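Local atomic coordinates of endoglucanase (PDB entry 1UWW), a protein that hydrolyses internal beta-1,4-glucosidic linkages in cellulose and binds non-crystalline cellulose through the family 28 carbohydrate-binding module that forms this chain. Residues 175-178 / 179-183. Sequence-based numbering, arbitrary orientation.
Sequences SDFA and GRVFV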
loop_
_atom_site.group_PDB
_atom_site.type_symbol
_atom_site.label_atom_id
_atom_site.label_comp_id
_atom_site.label_asym_id
_atom_site.label_seq_id
_atom_site.Cartn_x
_atom_site.Cartn_y
_atom_site.Cartn_z
ATOM N N SER A 175 -5.948 -2.131 13.569
ATOM C CA SER A 175 -6.993 -1.209 14.043
ATOM C C SER A 175 -8.039 -1.949 14.856
ATOM O O SER A 175 -8.089 -3.169 14.857
ATOM C CB SER A 175 -7.705 -0.515 12.888
ATOM O OG SER A 175 -8.725 -1.336 12.361
ATOM N N ASP A 176 -8.878 -1.172 15.540
ATOM C CA ASP A 176 -10.037 -1.711 16.240
ATOM C C ASP A 176 -11.327 -1.172 15.649
ATOM O O ASP A 176 -12.379 -1.145 16.312
ATOM C CB ASP A 176 -9.917 -1.449 17.740
ATOM C CG ASP A 176 -9.909 -0.000 18.102
ATOM O OD1 ASP A 176 -9.876 0.912 17.234
ATOM O OD2 ASP A 176 -9.937 0.346 19.326
ATOM N N PHE A 177 -11.281 -0.760 14.388
ATOM C CA PHE A 177 -12.447 -0.173 13.772
ATOM C C PHE A 177 -13.674 -1.090 13.816
ATOM O O PHE A 177 -13.619 -2.268 13.458
ATOM C CB PHE A 177 -12.182 0.196 12.287
ATOM C CG PHE A 177 -13.408 0.770 11.632
ATOM C CD1 PHE A 177 -13.751 2.092 11.804
ATOM C CD2 PHE A 177 -14.266 -0.031 10.927
ATOM C CE1 PHE A 177 -14.917 2.612 11.257
ATOM C CE2 PHE A 177 -15.442 0.484 10.384
ATOM C CZ PHE A 177 -15.756 1.788 10.540
ATOM N N ALA A 178 -14.816 -0.507 14.221
ATOM C CA ALA A 178 -16.119 -1.112 14.031
ATOM C C ALA A 178 -17.121 0.013 13.786
ATOM O O ALA A 178 -17.064 1.027 14.466
ATOM C CB ALA A 178 -16.532 -1.906 15.279
ATOM N N GLY A 179 -17.998 -0.167 12.819
ATOM C CA GLY A 179 -18.984 0.852 12.488
ATOM C C GLY A 179 -19.458 0.731 11.077
ATOM O O GLY A 179 -19.321 -0.306 10.456
ATOM N N ARG A 180 -20.095 1.802 10.600
ATOM C CA ARG A 180 -20.677 1.833 9.261
ATOM C C ARG A 180 -19.797 2.687 8.362
ATOM O O ARG A 180 -19.243 3.682 8.818
ATOM C CB ARG A 180 -22.112 2.359 9.326
ATOM C CG ARG A 180 -22.789 2.389 7.978
ATOM C CD ARG A 180 -24.281 2.605 8.046
ATOM N NE ARG A 180 -24.995 1.414 8.486
ATOM C CZ ARG A 180 -25.229 0.349 7.740
ATOM N NH1 ARG A 180 -24.874 0.293 6.465
ATOM N NH2 ARG A 180 -25.869 -0.703 8.246
ATOM N N VAL A 181 -19.635 2.235 7.122
ATOM C CA VAL A 181 -18.875 2.979 6.129
ATOM C C VAL A 181 -19.777 3.190 4.915
ATOM O O VAL A 181 -20.783 2.512 4.695
ATOM C CB VAL A 181 -17.537 2.334 5.759
ATOM C CG1 VAL A 181 -16.656 2.140 6.993
ATOM C CG2 VAL A 181 -17.717 1.064 5.014
ATOM N N PHE A 182 -19.390 4.180 4.121
ATOM C CA PHE A 182 -20.193 4.663 2.990
ATOM C C PHE A 182 -19.238 5.036 1.846
ATOM O O PHE A 182 -18.221 5.697 2.073
ATOM C CB PHE A 182 -20.995 5.920 3.342
ATOM C CG PHE A 182 -21.822 5.837 4.620
ATOM C CD1 PHE A 182 -21.225 5.986 5.888
ATOM C CD2 PHE A 182 -23.187 5.690 4.543
ATOM C CE1 PHE A 182 -21.982 5.949 7.041
ATOM C CE2 PHE A 182 -23.971 5.669 5.722
ATOM C CZ PHE A 182 -23.371 5.810 6.942
ATOM N N VAL A 183 -19.607 4.663 0.629
ATOM C CA VAL A 183 -18.860 4.987 -0.597
ATOM C C VAL A 183 -19.794 5.709 -1.565
ATOM O O VAL A 183 -20.894 5.248 -1.839
ATOM C CB VAL A 183 -18.370 3.665 -1.238
ATOM C CG1 VAL A 183 -17.850 3.852 -2.666
ATOM C CG2 VAL A 183 -17.330 2.982 -0.351
#
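The ring of F177 reaches forward along the chain and meets V181, four residues on, with F177 CZ 3.7 Å from V181 CG1. The methyl comes at the ring obliquely, and F177 CE2 is 4.0 Å from V181 CG1. On the way the ring lies obliquely against the backbone of G179, with F177 CE2 3.6 Å from G179 N. At the ring edge, R180 O lies farther out, 4.3 Å from F177 CZ. With CG anti to the backbone N (chi1 178°), the F177 ring can extend along the chain so that CZ meets V181. V181 answers with the methyl that stands beside its own backbone N and anti to its carbonyl carbon. G179 adopts a backbone conformation with positive phi (156°) that is readily reached only by glycine. The chain turns a corner at this residue as the loop after strand 165-173 enters strand 180-189, a central strand of the six-stranded antiparallel sheet in the beta-jelly-roll sandwich of this carbohydrate-binding module. Backbone hydrogen bonds tie G179 to F57 and R180 to D96, holding the entry between strands 50-58 and 88-97. Around the apolar pair, L95 and P97 pack on F177, the ring of F57 meets it at an oblique angle, and W55 and F93 pack on V181. R180 leaves in another direction and hydrogen-bonds S54 OG through NH1. Upstream, S175 OG accepts a weak but nearly straight bond from F177 N (3.3 Å, 169°) and is also hydrogen-bonded to D172 OD1, linking the backbone at the root of the aromatic side chain to strand 165-173. Between S175 and F177, D176 fastens the loop to its surroundings, its O to R99 NE and its OD2 to T101 OG1.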